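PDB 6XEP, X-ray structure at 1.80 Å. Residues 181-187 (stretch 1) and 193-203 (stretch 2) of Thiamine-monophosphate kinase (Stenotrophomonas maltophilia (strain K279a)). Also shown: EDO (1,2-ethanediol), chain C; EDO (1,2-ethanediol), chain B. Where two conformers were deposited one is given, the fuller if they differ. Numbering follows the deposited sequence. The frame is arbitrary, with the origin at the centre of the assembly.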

ATOM      1  N   GLY A 181      10.011  -1.434  32.841  1.00 24.04           N
ATOM      2  CA  GLY A 181      11.423  -1.758  32.899  1.00 22.71           C
ATOM      3  C   GLY A 181      11.726  -3.209  33.184  1.00 33.75           C
ATOM      4  O   GLY A 181      12.875  -3.542  33.497  1.00 31.84           O
ATOM      5  N   ALA A 182      10.730  -4.091  33.081  1.00 22.59           N
ATOM      6  CA  ALA A 182      10.887  -5.482  33.490  1.00 25.80           C
ATOM      7  C   ALA A 182      11.058  -6.451  32.328  1.00 28.26           C
ATOM      8  O   ALA A 182      11.263  -7.646  32.575  1.00 28.45           O
ATOM      9  CB  ALA A 182       9.684  -5.925  34.333  1.00 26.24           C
ATOM     10  N   LEU A 183      10.971  -5.990  31.079  1.00 23.54           N
ATOM     11  CA  LEU A 183      11.062  -6.882  29.928  1.00 23.46           C
ATOM     12  C   LEU A 183      11.852  -6.223  28.803  1.00 24.17           C
ATOM     13  O   LEU A 183      11.449  -5.177  28.288  1.00 26.11           O
ATOM     14  CB  LEU A 183       9.668  -7.284  29.429  1.00 21.29           C
ATOM     15  CG  LEU A 183       9.574  -8.155  28.165  1.00 19.16           C
ATOM     16  CD1 LEU A 183      10.227  -9.524  28.334  1.00 22.63           C
ATOM     17  CD2 LEU A 183       8.119  -8.322  27.758  1.00 16.39           C
ATOM     18  N   ASN A 184      12.953  -6.855  28.403  1.00 21.35           N
ATOM     19  CA  ASN A 184      13.698  -6.441  27.218  1.00 21.71           C
ATOM     20  C   ASN A 184      13.050  -7.055  25.983  1.00 19.58           C
ATOM     21  O   ASN A 184      12.869  -8.268  25.917  1.00 22.17           O
ATOM     22  CB  ASN A 184      15.156  -6.905  27.331  1.00 24.72           C
ATOM     23  CG  ASN A 184      16.047  -6.364  26.214  1.00 28.51           C
ATOM     24  OD1 ASN A 184      15.574  -5.816  25.222  1.00 32.50           O
ATOM     25  ND2 ASN A 184      17.363  -6.519  26.383  1.00 33.73           N
ATOM     26  N   LEU A 185      12.718  -6.226  24.994  1.00 20.36           N
ATOM     27  CA  LEU A 185      12.065  -6.749  23.800  1.00 18.31           C
ATOM     28  C   LEU A 185      13.037  -7.172  22.704  1.00 19.61           C
ATOM     29  O   LEU A 185      12.647  -7.933  21.810  1.00 23.20           O
ATOM     30  CB  LEU A 185      11.091  -5.706  23.222  1.00 20.40           C
ATOM     31  CG  LEU A 185       9.953  -5.245  24.134  1.00 18.95           C
ATOM     32  CD1 LEU A 185       9.193  -4.112  23.485  1.00 16.89           C
ATOM     33  CD2 LEU A 185       8.997  -6.369  24.482  1.00 16.36           C
ATOM     34  N   ALA A 186      14.281  -6.690  22.737  1.00 19.01           N
ATOM     35  CA  ALA A 186      15.225  -6.907  21.648  1.00 18.73           C
ATOM     36  C   ALA A 186      15.934  -8.253  21.707  1.00 24.12           C
ATOM     37  O   ALA A 186      16.586  -8.635  20.728  1.00 25.15           O
ATOM     38  CB  ALA A 186      16.281  -5.799  21.638  1.00 24.47           C
ATOM     39  N   THR A 187      15.850  -8.975  22.815  1.00 22.77           N
ATOM     40  CA  THR A 187      16.571 -10.231  22.946  1.00 20.40           C
ATOM     41  C   THR A 187      15.637 -11.274  23.538  1.00 23.45           C
ATOM     42  O   THR A 187      14.668 -10.945  24.221  1.00 20.58           O
ATOM     43  CB  THR A 187      17.826 -10.106  23.826  1.00 32.43           C
ATOM     44  OG1 THR A 187      17.490  -9.436  25.043  1.00 36.01           O
ATOM     45  CG2 THR A 187      18.947  -9.348  23.107  1.00 34.47           C
ATOM     46  N   ASP A 193       7.713 -17.565  30.959  1.00 21.20           N
ATOM     47  CA  ASP A 193       6.506 -16.736  30.934  1.00 21.06           C
ATOM     48  C   ASP A 193       6.794 -15.377  30.322  1.00 20.37           C
ATOM     49  O   ASP A 193       5.957 -14.847  29.587  1.00 14.68           O
ATOM     50  CB  ASP A 193       5.906 -16.550  32.324  1.00 20.77           C
ATOM     51  CG  ASP A 193       5.409 -17.851  32.922  1.00 29.74           C
ATOM     52  OD1 ASP A 193       5.018 -18.749  32.148  1.00 26.13           O
ATOM     53  OD2 ASP A 193       5.425 -17.973  34.163  1.00 26.40           O
ATOM     54  N   TYR A 194       7.965 -14.789  30.615  1.00 15.90           N
ATOM     55  CA  TYR A 194       8.298 -13.520  29.971  1.00 17.92           C
ATOM     56  C   TYR A 194       8.443 -13.697  28.472  1.00 16.37           C
ATOM     57  O   TYR A 194       7.974 -12.862  27.687  1.00 15.78           O
ATOM     58  CB  TYR A 194       9.585 -12.935  30.545  1.00 18.79           C
ATOM     59  CG  TYR A 194       9.421 -12.364  31.925  1.00 19.73           C
ATOM     60  CD1 TYR A 194       9.135 -11.014  32.110  1.00 21.72           C
ATOM     61  CD2 TYR A 194       9.550 -13.172  33.050  1.00 24.58           C
ATOM     62  CE1 TYR A 194       8.978 -10.486  33.381  1.00 23.85           C
ATOM     63  CE2 TYR A 194       9.388 -12.646  34.325  1.00 29.47           C
ATOM     64  CZ  TYR A 194       9.108 -11.305  34.479  1.00 27.32           C
ATOM     65  OH  TYR A 194       8.950 -10.785  35.742  1.00 34.27           O
ATOM     66  N   GLU A 195       9.097 -14.777  28.054  1.00 16.41           N
ATOM     67  CA  GLU A 195       9.301 -14.987  26.628  1.00 18.04           C
ATOM     68  C   GLU A 195       7.971 -15.203  25.908  1.00 17.66           C
ATOM     69  O   GLU A 195       7.805 -14.748  24.767  1.00 14.63           O
ATOM     70  CB  GLU A 195      10.274 -16.157  26.425  1.00 18.60           C
ATOM     71  CG  GLU A 195      10.559 -16.485  24.978  1.00 18.82           C
ATOM     72  CD  GLU A 195      11.385 -15.422  24.259  1.00 22.06           C
ATOM     73  OE1 GLU A 195      11.788 -14.410  24.880  1.00 23.07           O
ATOM     74  OE2 GLU A 195      11.626 -15.609  23.050  1.00 26.51           O
ATOM     75  N   SER A 196       7.010 -15.872  26.556  1.00 16.17           N
ATOM     76  CA  SER A 196       5.699 -16.074  25.948  0.54 14.71           C
ATOM     77  C   SER A 196       5.018 -14.740  25.679  1.00 16.40           C
ATOM     78  O   SER A 196       4.520 -14.496  24.575  1.00 17.08           O
ATOM     79  CB  SER A 196       4.816 -16.944  26.848  0.54 19.15           C
ATOM     80  OG  SER A 196       5.365 -18.238  27.058  0.54 20.93           O
ATOM     81  N   LEU A 197       4.990 -13.858  26.690  1.00 12.87           N
ATOM     82  CA  LEU A 197       4.382 -12.551  26.503  1.00 14.71           C
ATOM     83  C   LEU A 197       5.153 -11.749  25.471  1.00 14.61           C
ATOM     84  O   LEU A 197       4.548 -11.065  24.638  1.00 15.93           O
ATOM     85  CB  LEU A 197       4.316 -11.786  27.829  1.00 15.32           C
ATOM     86  CG  LEU A 197       3.432 -12.397  28.927  1.00 13.13           C
ATOM     87  CD1 LEU A 197       3.339 -11.478  30.138  1.00 13.68           C
ATOM     88  CD2 LEU A 197       2.049 -12.744  28.399  1.00 14.73           C
ATOM     89  N   ARG A 198       6.494 -11.821  25.510  1.00 15.34           N
ATOM     90  CA  ARG A 198       7.303 -11.047  24.568  1.00 13.98           C
ATOM     91  C   ARG A 198       6.925 -11.379  23.134  1.00 13.88           C
ATOM     92  O   ARG A 198       6.749 -10.484  22.300  1.00 16.25           O
ATOM     93  CB  ARG A 198       8.797 -11.308  24.800  1.00 12.98           C
ATOM     94  CG  ARG A 198       9.720 -10.382  23.986  1.00 13.80           C
ATOM     95  CD  ARG A 198      11.211 -10.695  24.166  1.00 16.62           C
ATOM     96  NE  ARG A 198      11.629 -11.942  23.502  1.00 17.21           N
ATOM     97  CZ  ARG A 198      12.205 -12.006  22.301  1.00 18.63           C
ATOM     98  NH1 ARG A 198      12.454 -10.898  21.611  1.00 17.94           N
ATOM     99  NH2 ARG A 198      12.551 -13.183  21.789  1.00 21.57           N
ATOM    100  N   LEU A 199       6.768 -12.669  22.830  1.00 15.90           N
ATOM    101  CA  LEU A 199       6.456 -13.069  21.461  1.00 14.07           C
ATOM    102  C   LEU A 199       4.996 -12.820  21.078  1.00 14.12           C
ATOM    103  O   LEU A 199       4.691 -12.703  19.883  1.00 12.29           O
ATOM    104  CB  LEU A 199       6.812 -14.541  21.260  1.00 14.09           C
ATOM    105  CG  LEU A 199       8.322 -14.808  21.246  1.00 18.14           C
ATOM    106  CD1 LEU A 199       8.605 -16.264  20.973  1.00 24.88           C
ATOM    107  CD2 LEU A 199       8.975 -13.946  20.201  1.00 19.31           C
ATOM    108  N   ARG A 200       4.084 -12.734  22.045  1.00 13.51           N
ATOM    109  CA  ARG A 200       2.726 -12.313  21.701  1.00 14.92           C
ATOM    110  C   ARG A 200       2.681 -10.849  21.284  1.00 13.30           C
ATOM    111  O   ARG A 200       1.884 -10.480  20.412  1.00 13.97           O
ATOM    112  CB  ARG A 200       1.782 -12.567  22.874  1.00 13.83           C
ATOM    113  CG  ARG A 200       1.548 -14.051  23.143  1.00 11.84           C
ATOM    114  CD  ARG A 200       0.609 -14.658  22.115  1.00 15.79           C
ATOM    115  NE  ARG A 200      -0.796 -14.313  22.378  1.00 15.40           N
ATOM    116  CZ  ARG A 200      -1.750 -14.348  21.457  1.00 19.03           C
ATOM    117  NH1 ARG A 200      -1.452 -14.705  20.207  1.00 16.40           N
ATOM    118  NH2 ARG A 200      -3.004 -14.031  21.785  1.00 18.51           N
ATOM    119  N   LEU A 201       3.524 -10.002  21.884  1.00 14.43           N
ATOM    120  CA  LEU A 201       3.620  -8.620  21.430  1.00 13.13           C
ATOM    121  C   LEU A 201       4.363  -8.541  20.102  1.00 11.40           C
ATOM    122  O   LEU A 201       3.936  -7.833  19.181  1.00 13.65           O
ATOM    123  CB  LEU A 201       4.331  -7.762  22.486  1.00 12.46           C
ATOM    124  CG  LEU A 201       4.583  -6.299  22.078  1.00 13.73           C
ATOM    125  CD1 LEU A 201       3.285  -5.575  21.736  1.00 17.05           C
ATOM    126  CD2 LEU A 201       5.353  -5.539  23.150  1.00 18.67           C
ATOM    127  N   LEU A 202       5.501  -9.245  19.998  1.00 13.06           N
ATOM    128  CA  LEU A 202       6.370  -9.084  18.833  1.00 13.16           C
ATOM    129  C   LEU A 202       5.861  -9.859  17.627  1.00 12.85           C
ATOM    130  O   LEU A 202       5.983  -9.387  16.490  1.00 14.01           O
ATOM    131  CB  LEU A 202       7.793  -9.545  19.164  1.00 12.87           C
ATOM    132  CG  LEU A 202       8.491  -8.757  20.268  1.00 15.73           C
ATOM    133  CD1 LEU A 202       9.882  -9.349  20.441  1.00 17.91           C
ATOM    134  CD2 LEU A 202       8.561  -7.281  19.905  1.00 22.02           C
ATOM    135  N   ARG A 203       5.302 -11.047  17.840  1.00 11.76           N
ATOM    136  CA  ARG A 203       4.936 -11.938  16.739  1.00 12.44           C
ATOM    137  C   ARG A 203       3.528 -12.473  16.954  1.00 13.42           C
ATOM    138  O   ARG A 203       3.349 -13.678  17.191  1.00 16.93           O
ATOM    139  CB  ARG A 203       5.915 -13.105  16.623  1.00 14.48           C
ATOM    140  CG  ARG A 203       7.316 -12.751  16.194  1.00 15.72           C
ATOM    141  CD  ARG A 203       8.145 -14.057  16.040  1.00 19.11           C
ATOM    142  NE  ARG A 203       9.538 -13.735  16.280  1.00 24.50           N
ATOM    143  CZ  ARG A 203      10.430 -14.572  16.762  1.00 25.09           C
ATOM    144  NH1 ARG A 203      10.093 -15.825  17.048  1.00 29.79           N
ATOM    145  NH2 ARG A 203      11.675 -14.155  16.937  1.00 29.30           N
TER
HETATM  146  C1  EDO C 402       9.061 -16.938  33.899  1.00 35.49           C
HETATM  147  O1  EDO C 402       8.670 -18.281  33.542  1.00 35.16           O
HETATM  148  C2  EDO C 402       8.749 -16.630  35.364  1.00 37.68           C
HETATM  149  O2  EDO C 402       7.344 -16.740  35.656  1.00 35.74           O
HETATM  150  C1  EDO B 401      13.055 -10.239  30.126  1.00 30.17           C
HETATM  151  O1  EDO B 401      13.950  -9.120  30.030  1.00 27.01           O
HETATM  152  C2  EDO B 401      13.201 -10.961  31.463  1.00 37.98           C
HETATM  153  O2  EDO B 401      12.796 -10.092  32.531  1.00 44.40           O

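Residues 193-202 form the last turns of a helix, and the irregular segment 181-187 lies along one side of it, the two together burying about 408 Å² of surface. Helical periodicity decides which residues take part: Tyr-194, Arg-198, Leu-201 and Leu-202 point toward the segment, while Ser-196, Leu-199 and Arg-200 lie out of its reach.

Asp-193 makes no contact with stretch 1; its backbone N and its OD2 instead hold the two hydroxyls of an ethanediol, probably from the crystallisation liquor. Tyr-194, with chi1 in the m well, places its ring beside the start of the segment. Its CE1 lies 3.7 Å from Ala-182 O, and its CB packs 4.1 Å from CD1 of Leu-183, a buried leucine that points toward the helix and also approaches the ring edge. A tyrosine suits this partly exposed position because its broad ring supplies apolar surface against Ala-182 and Leu-183. A second ethanediol sits with O2 over one ring face; that O2 donates to Ala-182 O at 2.9 Å, and its O1 accepts from Asn-184 N at 3.0 Å.

Glu-195 starts away from the segment, but its side chain curls back to serve Arg-198, one turn later. The carboxylate and guanidinium meet side by side: Arg-198 NE donates to Glu-195 OE1 at 2.8 Å, in a salt bridge, and Arg-198 NH2 donates to Glu-195 OE2 at 2.9 Å. This pairing balances the charge of a buried arginine and helps fix its orientation.

Arg-198 is the centre of the contact. Its chain runs extended through chi1 and chi2, both t, before turning at chi3, p. The aliphatic part packs against leucines, with CB 4.2 Å from Leu-183 CD1 and CG 4.1 Å from Leu-185 CD2, while CD passes 3.4 Å from Asn-184 O. At the far end, NH1 donates to Leu-185 O at 3.0 Å, the single hydrogen bond between the stretches, with this acceptor near the guanidinium plane. Thr-187 O lies over one face, 3.3 Å from Arg-198 NE, but the angle is too poor for a hydrogen bond. Arginine thus combines an apolar stem with a polar tip that can reach a backbone carbonyl. Within the segment, Asn-184 OD1 accepts from Ala-186 N at 2.9 Å, tying Asn-184 to the backbone two residues on.

Leu-201 and Leu-202 complete the buried apolar patch around Leu-185. Leu-201 CD2 meets Leu-185 CD2 at 4.0 Å, and Leu-202 CD2 approaches Leu-185 CB at 4.5 Å. Branched, uncharged leucines suit this buried packing.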